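Redox-sensing transcriptional repressor rex (Thermoanaerobacter ethanolicus, PDB 3WG9) probably represses transcription in response to the cellular NADH/NAD(+) redox state, acting as a homodimer with winged-helix DNA-binding and Rossmann-fold nucleotide-binding domains. Local coordinates at residues B[18-23]-B[71-76]; B[30-35]-B[62-68]; B[14-18]-B[48-52]. All blocks are in the same frame, centred on the assembly; numbering follows the deposited sequence.

In the fold
All three interactions lie in the winged-helix domain. Interaction 1 pairs helix 9-27 with helix 68-78; interaction 3, about 10 Å away between centres, sets the same helix against helix 46-54, and interactions 1 and 3 share Tyr18. Interaction 2 is the small two-stranded antiparallel sheet 32-33/66-67, about 12 Å from interaction 1 and about 14 Å from interaction 3 between centres. Tyr66 links it to both, with CG 3.7 Å from Leu71 CD2 and OH 3.8 Å from Arg50 CG. The NAD(H) sites belong mainly to the Rossmann domain, yet the Glu23 side chain is about 9 Å from that of Tyr102, which binds NAD(+) in another structure of this protein, though none is bound to this chain here.

Interaction 1: B[18-23]-B[71-76]; sequences YHRYLE and LYNNLT
Two helical segments, 18-23 and 71-76, run roughly antiparallel, their N-to-C directions 143° apart (signed crossing angle -143°) and their axes 9.2 Å apart at closest approach. The register is set by His19 opposite Leu75 (CA-CA 5.8 Å) and Leu22 opposite Tyr72 (CA-CA 5.6 Å), three residues apart on each helix. Tyr18 opens the contact with its CB, 3.7 Å from Leu75 CD1; chi1 in m carries its ring away, its OH hydrogen-bonding Asp52. His19, with chi1 in t, swings into the interface: its NE2 is 2.9 Å from Thr76 OG1 in a hydrogen bond, and its ring forms an offset stack with that of Tyr72 (chi1 also t), centroids 4.5 Å apart and planes at 26°. Leu22 (mt) points toward the partner helix, where its CD1 lies 3.3 Å from both Leu71 CG and Leu75 CD1, while its CB meets the ring edge of Tyr72 at CD1, 4.0 Å away. Glu23, extended with chi1 and chi2 in t, accepts a 2.7 Å hydrogen bond at OE2 from Tyr72 OH, toward the edge. The His19-Tyr72 stack and adjoining leucines share a contact burying 409 Å², which joins the first winged-helix helix to helix 68-78. Leu53 of helix 46-54 packs on Leu71 and Leu75, whereas on another side of helix 9-27 Arg20 forms a salt bridge with Asp197 of the second subunit.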
# COMPACT_ATOMS: atom_id res chain seq x y z
N TYR B 18 1.79 7.00 -12.33
CA TYR B 18 1.51 7.40 -13.73
C TYR B 18 1.00 6.22 -14.54
O TYR B 18 0.03 6.34 -15.31
CB TYR B 18 2.77 7.94 -14.39
CG TYR B 18 3.44 9.08 -13.66
CD1 TYR B 18 2.72 10.04 -12.96
CD2 TYR B 18 4.81 9.23 -13.75
CE1 TYR B 18 3.36 11.11 -12.33
CE2 TYR B 18 5.45 10.31 -13.16
CZ TYR B 18 4.73 11.24 -12.44
OH TYR B 18 5.45 12.26 -11.82
N HIS B 19 1.63 5.05 -14.36
CA HIS B 19 1.30 3.84 -15.15
C HIS B 19 -0.18 3.46 -14.90
O HIS B 19 -0.96 3.14 -15.81
CB HIS B 19 2.23 2.71 -14.65
CG HIS B 19 2.10 1.43 -15.41
ND1 HIS B 19 1.31 0.37 -14.97
CD2 HIS B 19 2.66 1.02 -16.57
CE1 HIS B 19 1.41 -0.63 -15.82
NE2 HIS B 19 2.21 -0.26 -16.81
N ARG B 20 -0.58 3.45 -13.65
CA ARG B 20 -1.95 3.04 -13.28
C ARG B 20 -3.03 4.01 -13.84
O ARG B 20 -4.10 3.60 -14.27
CB ARG B 20 -2.03 3.05 -11.73
CG ARG B 20 -3.36 2.49 -11.12
CD ARG B 20 -3.21 2.10 -9.61
NE ARG B 20 -2.44 3.05 -8.82
CZ ARG B 20 -2.91 4.21 -8.34
NH1 ARG B 20 -4.15 4.56 -8.62
NH2 ARG B 20 -2.15 5.04 -7.60
N TYR B 21 -2.76 5.30 -13.81
CA TYR B 21 -3.68 6.28 -14.36
C TYR B 21 -3.79 6.19 -15.90
O TYR B 21 -4.92 6.19 -16.40
CB TYR B 21 -3.36 7.71 -13.91
CG TYR B 21 -4.31 8.73 -14.47
CD1 TYR B 21 -5.69 8.59 -14.28
CD2 TYR B 21 -3.86 9.82 -15.20
CE1 TYR B 21 -6.60 9.48 -14.80
CE2 TYR B 21 -4.78 10.75 -15.73
CZ TYR B 21 -6.15 10.57 -15.52
OH TYR B 21 -7.09 11.45 -16.01
N LEU B 22 -2.67 6.07 -16.60
CA LEU B 22 -2.61 5.79 -18.04
C LEU B 22 -3.30 4.49 -18.48
O LEU B 22 -3.87 4.40 -19.58
CB LEU B 22 -1.16 5.76 -18.52
CG LEU B 22 -0.65 7.20 -18.71
CD1 LEU B 22 0.86 7.27 -18.58
CD2 LEU B 22 -1.11 7.79 -20.03
N GLU B 23 -3.17 3.45 -17.66
CA GLU B 23 -3.87 2.20 -17.91
C GLU B 23 -5.38 2.41 -17.98
O GLU B 23 -6.06 1.91 -18.87
CB GLU B 23 -3.47 1.16 -16.84
CG GLU B 23 -3.95 -0.23 -17.12
CD GLU B 23 -3.36 -1.22 -16.10
OE1 GLU B 23 -4.05 -1.54 -15.12
OE2 GLU B 23 -2.19 -1.61 -16.23
N LEU B 71 2.91 6.43 -23.92
CA LEU B 71 3.42 6.77 -22.59
C LEU B 71 3.22 5.54 -21.71
O LEU B 71 4.15 5.11 -20.99
CB LEU B 71 2.79 8.04 -22.03
CG LEU B 71 3.13 8.46 -20.59
CD1 LEU B 71 4.63 8.41 -20.33
CD2 LEU B 71 2.50 9.77 -20.20
N TYR B 72 2.02 4.98 -21.79
CA TYR B 72 1.74 3.78 -21.03
C TYR B 72 2.76 2.68 -21.30
O TYR B 72 3.30 2.06 -20.36
CB TYR B 72 0.32 3.26 -21.29
CG TYR B 72 0.04 1.97 -20.59
CD1 TYR B 72 -0.25 1.97 -19.21
CD2 TYR B 72 0.11 0.74 -21.26
CE1 TYR B 72 -0.50 0.79 -18.53
CE2 TYR B 72 -0.13 -0.47 -20.56
CZ TYR B 72 -0.45 -0.41 -19.21
OH TYR B 72 -0.70 -1.55 -18.47
N ASN B 73 3.02 2.40 -22.58
CA ASN B 73 3.97 1.35 -22.92
C ASN B 73 5.39 1.66 -22.46
O ASN B 73 6.12 0.76 -22.03
CB ASN B 73 3.94 0.99 -24.43
CG ASN B 73 2.65 0.30 -24.84
OD1 ASN B 73 1.98 -0.35 -24.04
ND2 ASN B 73 2.28 0.44 -26.10
N ASN B 74 5.78 2.93 -22.53
CA ASN B 74 7.07 3.40 -22.00
C ASN B 74 7.15 3.11 -20.48
O ASN B 74 8.12 2.53 -20.01
CB ASN B 74 7.22 4.92 -22.26
CG ASN B 74 8.58 5.51 -21.81
OD1 ASN B 74 9.64 4.90 -21.96
ND2 ASN B 74 8.55 6.75 -21.31
N LEU B 75 6.12 3.50 -19.74
CA LEU B 75 6.11 3.24 -18.29
C LEU B 75 6.16 1.75 -17.93
O LEU B 75 6.84 1.34 -16.99
CB LEU B 75 4.91 3.93 -17.69
CG LEU B 75 5.12 5.44 -17.64
CD1 LEU B 75 3.76 6.10 -17.45
CD2 LEU B 75 6.10 5.78 -16.49
N THR B 76 5.51 0.92 -18.72
CA THR B 76 5.56 -0.51 -18.51
C THR B 76 6.99 -1.01 -18.59
O THR B 76 7.44 -1.81 -17.74
CB THR B 76 4.73 -1.27 -19.58
OG1 THR B 76 3.35 -0.93 -19.40
CG2 THR B 76 4.88 -2.80 -19.39

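Interaction 2: B[30-35]-B[62-68]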
# COMPACT_ATOMS: atom_id res chain seq x y z
N VAL B 30 -9.01 6.63 -24.35
CA VAL B 30 -8.57 8.02 -24.45
C VAL B 30 -7.23 8.07 -25.18
O VAL B 30 -6.23 7.50 -24.71
CB VAL B 30 -8.42 8.66 -23.05
CG1 VAL B 30 -8.03 10.15 -23.15
CG2 VAL B 30 -9.70 8.45 -22.22
N LYS B 31 -7.20 8.76 -26.32
CA LYS B 31 -6.03 8.75 -27.19
C LYS B 31 -4.86 9.59 -26.65
O LYS B 31 -3.69 9.21 -26.78
CB LYS B 31 -6.38 9.20 -28.62
CG LYS B 31 -6.60 8.04 -29.61
CD LYS B 31 -7.15 6.79 -28.92
CE LYS B 31 -7.09 5.53 -29.81
NZ LYS B 31 -8.14 5.42 -30.86
N ARG B 32 -5.17 10.76 -26.09
CA ARG B 32 -4.14 11.71 -25.73
C ARG B 32 -4.46 12.29 -24.37
O ARG B 32 -5.62 12.36 -23.98
CB ARG B 32 -4.09 12.85 -26.75
CG ARG B 32 -3.29 12.56 -28.01
CD ARG B 32 -2.87 13.86 -28.72
NE ARG B 32 -1.61 14.44 -28.22
CZ ARG B 32 -0.41 13.90 -28.44
NH1 ARG B 32 -0.29 12.77 -29.14
NH2 ARG B 32 0.68 14.49 -27.97
N ILE B 33 -3.44 12.75 -23.65
CA ILE B 33 -3.69 13.47 -22.42
C ILE B 33 -2.74 14.64 -22.33
O ILE B 33 -1.55 14.49 -22.60
CB ILE B 33 -3.57 12.56 -21.14
CG1 ILE B 33 -3.86 13.39 -19.88
CG2 ILE B 33 -2.22 11.91 -21.08
CD1 ILE B 33 -4.21 12.55 -18.66
N SER B 34 -3.27 15.80 -21.99
CA SER B 34 -2.46 17.02 -21.94
C SER B 34 -1.63 17.04 -20.65
O SER B 34 -1.95 16.34 -19.66
CB SER B 34 -3.39 18.24 -22.02
OG SER B 34 -4.02 18.49 -20.77
N SER B 35 -0.58 17.85 -20.66
CA SER B 35 0.30 17.99 -19.49
C SER B 35 -0.45 18.52 -18.27
O SER B 35 -0.23 18.08 -17.13
CB SER B 35 1.44 18.98 -19.79
OG SER B 35 2.68 18.30 -19.78
N GLN B 62 5.68 14.31 -29.12
CA GLN B 62 5.47 15.30 -30.17
C GLN B 62 4.60 16.39 -29.56
O GLN B 62 3.67 16.09 -28.81
CB GLN B 62 4.73 14.67 -31.35
CG GLN B 62 4.32 15.64 -32.44
CD GLN B 62 2.87 15.47 -32.86
OE1 GLN B 62 2.35 16.24 -33.67
NE2 GLN B 62 2.20 14.46 -32.30
N GLY B 63 4.90 17.64 -29.88
CA GLY B 63 4.12 18.76 -29.37
C GLY B 63 3.88 18.62 -27.89
O GLY B 63 4.73 18.07 -27.16
N TYR B 64 2.73 19.09 -27.43
CA TYR B 64 2.48 19.08 -26.00
C TYR B 64 1.47 18.02 -25.55
O TYR B 64 0.62 17.55 -26.32
CB TYR B 64 2.18 20.48 -25.46
CG TYR B 64 3.33 21.43 -25.76
CD1 TYR B 64 4.66 20.99 -25.65
CD2 TYR B 64 3.10 22.74 -26.18
CE1 TYR B 64 5.73 21.84 -25.96
CE2 TYR B 64 4.16 23.60 -26.47
CZ TYR B 64 5.47 23.15 -26.36
OH TYR B 64 6.52 24.01 -26.65
N GLY B 65 1.62 17.60 -24.30
CA GLY B 65 0.85 16.45 -23.83
C GLY B 65 1.38 15.17 -24.45
O GLY B 65 2.41 15.17 -25.13
N TYR B 66 0.64 14.09 -24.25
CA TYR B 66 1.18 12.76 -24.45
C TYR B 66 0.19 11.88 -25.18
O TYR B 66 -1.02 11.92 -24.92
CB TYR B 66 1.44 12.14 -23.06
CG TYR B 66 2.44 12.92 -22.21
CD1 TYR B 66 3.80 12.75 -22.40
CD2 TYR B 66 2.00 13.84 -21.25
CE1 TYR B 66 4.70 13.45 -21.63
CE2 TYR B 66 2.91 14.52 -20.45
CZ TYR B 66 4.25 14.34 -20.68
OH TYR B 66 5.17 15.08 -19.98
N ASN B 67 0.71 11.00 -26.01
CA ASN B 67 -0.05 9.86 -26.48
C ASN B 67 -0.15 8.84 -25.34
O ASN B 67 0.87 8.42 -24.76
CB ASN B 67 0.63 9.23 -27.71
CG ASN B 67 -0.13 8.06 -28.26
OD1 ASN B 67 0.07 6.93 -27.83
ND2 ASN B 67 -1.03 8.31 -29.22
N VAL B 68 -1.38 8.47 -25.00
CA VAL B 68 -1.65 7.60 -23.87
C VAL B 68 -0.99 6.25 -24.06
O VAL B 68 -0.28 5.78 -23.17
CB VAL B 68 -3.16 7.43 -23.69
CG1 VAL B 68 -3.48 6.26 -22.75
CG2 VAL B 68 -3.78 8.71 -23.20
O HOH W 1 -2.63 16.58 -26.10
O HOH W 2 2.87 12.66 -28.80
O HOH W 3 -1.08 11.07 -30.90
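Segments 30-35 and 62-68 form the small antiparallel sheet of a winged-helix domain, in which strand 32-33, after the first helix, pairs with strand 66-67, after helix 46-54. Ile33 and Tyr66 make its hydrogen-bonded pair (Ile33 N to Tyr66 O 2.9 Å, Tyr66 N to Ile33 O 2.8 Å); Arg32 and Asn67 are the neighbouring non-hydrogen-bonded pair. Val68 N to Lys31 O (3.0 Å) adds a backbone bond from the start of helix 68-78. Just past the strands, where the two chain segments pinch together, Gly65 is the hollow: its CA is 3.9 Å from Ser34 CA and 3.3 Å from Ile33 O, and an ideal CB would clash with both of those atoms. At the other end Val68 is the bump, its CG2 wedged 3.1 Å from Val30 O and 4.1 Å from Ile33 CG2. On the face bearing Arg32 and Asn67, the arginine folds back over the partner strand, one guanidinium face over Tyr66 C and Asn67 N. Its NH2 makes a weak 3.5 Å hydrogen bond to Tyr64 O. The opposite face turns inward: Ile33 packs on Tyr21 and Leu25 of helix 9-27 and Leu38 of helix 35-42, while Tyr66 reaches Leu38 and, on helix 46-54, Arg50 and Leu53. Ser34 and Asn67 are the N-caps of helices 35-42 and 68-78, Asn67 OD1 accepting from Glu70 N.

Interaction 3: B[14-18]-B[48-52]; sequences RLPRY and QIRQD
In the winged-helix domain, helical segment 14-18, which runs into the predicted helix-turn-helix region, crosses helical segment 48-52 within it at 102° (signed -102°). Segment 14-18 is kinked at Pro16, whose N makes no bond to the preceding turn. The axes approach only to 11.6 Å, so long side chains span the gap. Asp52, Tyr18 and Arg14 contribute most of the 253 Å² buried. Asp52 (chi1 in m) points toward segment 14-18; Arg14 and Tyr18, one turn apart (Tyr18 N to Arg14 O, 3.0 Å), point toward segment 48-52. Arg14 (chi1-chi3 m, t, m) forms a two-pronged salt bridge: NE to Asp52 OD2 at 2.8 Å and NH2 to Asp52 OD1 at 3.0 Å. Gln48 CG lies over one guanidinium face, and Gln48 NE2 donates to Asp52 OD1 at 3.0 Å. Beside the salt bridge, Tyr18 (chi1 in m) makes an apolar contact, CZ 3.9 Å from Ile49 CG1. The aspartate's OD2 takes a second donor in Tyr18 OH, a very short hydrogen bond of 2.5 Å.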
# COMPACT_ATOMS: atom_id res chain seq x y z
N ARG B 14 6.54 7.66 -7.80
CA ARG B 14 5.52 8.26 -8.67
C ARG B 14 5.27 7.46 -9.92
O ARG B 14 4.18 7.57 -10.54
CB ARG B 14 5.91 9.69 -9.09
CG ARG B 14 5.86 10.65 -7.90
CD ARG B 14 6.09 12.14 -8.33
NE ARG B 14 7.48 12.44 -8.72
CZ ARG B 14 8.40 12.93 -7.92
NH1 ARG B 14 8.13 13.15 -6.63
NH2 ARG B 14 9.61 13.17 -8.40
N LEU B 15 6.28 6.74 -10.40
CA LEU B 15 6.11 6.05 -11.71
C LEU B 15 4.94 5.07 -11.80
O LEU B 15 4.28 5.00 -12.84
CB LEU B 15 7.42 5.36 -12.18
CG LEU B 15 8.66 6.28 -12.32
CD1 LEU B 15 9.94 5.49 -12.59
CD2 LEU B 15 8.43 7.29 -13.51
N PRO B 16 4.76 4.20 -10.78
CA PRO B 16 3.56 3.34 -10.86
C PRO B 16 2.24 4.11 -10.83
O PRO B 16 1.28 3.62 -11.40
CB PRO B 16 3.70 2.38 -9.65
CG PRO B 16 5.23 2.49 -9.31
CD PRO B 16 5.55 3.93 -9.58
N ARG B 17 2.19 5.24 -10.13
CA ARG B 17 0.98 6.08 -10.17
C ARG B 17 0.74 6.58 -11.60
O ARG B 17 -0.38 6.48 -12.12
CB ARG B 17 1.11 7.26 -9.21
CG ARG B 17 1.39 6.89 -7.74
CD ARG B 17 1.45 8.17 -6.87
NE ARG B 17 0.22 8.94 -7.04
CZ ARG B 17 0.17 10.26 -7.19
NH1 ARG B 17 1.28 10.99 -7.22
NH2 ARG B 17 -1.00 10.87 -7.30
N TYR B 18 1.79 7.00 -12.33
CA TYR B 18 1.51 7.40 -13.73
C TYR B 18 1.00 6.22 -14.54
O TYR B 18 0.03 6.34 -15.31
CB TYR B 18 2.77 7.94 -14.39
CG TYR B 18 3.44 9.08 -13.66
CD1 TYR B 18 2.72 10.04 -12.96
CD2 TYR B 18 4.81 9.23 -13.75
CE1 TYR B 18 3.36 11.11 -12.33
CE2 TYR B 18 5.45 10.31 -13.16
CZ TYR B 18 4.73 11.24 -12.44
OH TYR B 18 5.45 12.26 -11.82
N GLN B 48 7.64 18.69 -13.04
CA GLN B 48 8.21 17.52 -12.34
C GLN B 48 7.89 16.26 -13.15
O GLN B 48 8.69 15.34 -13.23
CB GLN B 48 7.65 17.40 -10.91
CG GLN B 48 8.35 16.30 -10.06
CD GLN B 48 9.82 16.55 -9.92
OE1 GLN B 48 10.21 17.53 -9.34
NE2 GLN B 48 10.66 15.70 -10.50
N ILE B 49 6.71 16.20 -13.75
CA ILE B 49 6.37 14.98 -14.48
C ILE B 49 7.30 14.88 -15.70
O ILE B 49 7.80 13.80 -16.01
CB ILE B 49 4.95 15.00 -14.99
CG1 ILE B 49 3.99 14.82 -13.79
CG2 ILE B 49 4.81 13.91 -15.99
CD1 ILE B 49 2.51 15.05 -14.19
N ARG B 50 7.55 16.01 -16.37
CA ARG B 50 8.48 15.97 -17.52
C ARG B 50 9.86 15.50 -17.04
O ARG B 50 10.51 14.66 -17.67
CB ARG B 50 8.62 17.38 -18.13
CG ARG B 50 7.38 17.87 -18.79
CD ARG B 50 7.72 19.20 -19.57
NE ARG B 50 6.45 19.72 -20.01
CZ ARG B 50 5.72 20.62 -19.37
NH1 ARG B 50 6.26 21.31 -18.37
NH2 ARG B 50 4.49 20.87 -19.81
N GLN B 51 10.31 16.04 -15.92
CA GLN B 51 11.59 15.66 -15.38
C GLN B 51 11.68 14.16 -14.99
O GLN B 51 12.72 13.49 -15.22
CB GLN B 51 11.83 16.48 -14.14
CG GLN B 51 13.31 16.38 -13.65
CD GLN B 51 13.66 17.43 -12.57
OE1 GLN B 51 13.54 17.19 -11.38
NE2 GLN B 51 14.05 18.62 -13.01
N ASP B 52 10.58 13.65 -14.44
CA ASP B 52 10.52 12.22 -14.07
C ASP B 52 10.72 11.33 -15.29
O ASP B 52 11.52 10.41 -15.25
CB ASP B 52 9.19 11.84 -13.42
CG ASP B 52 9.04 12.41 -12.00
OD1 ASP B 52 10.04 12.87 -11.39
OD2 ASP B 52 7.91 12.33 -11.44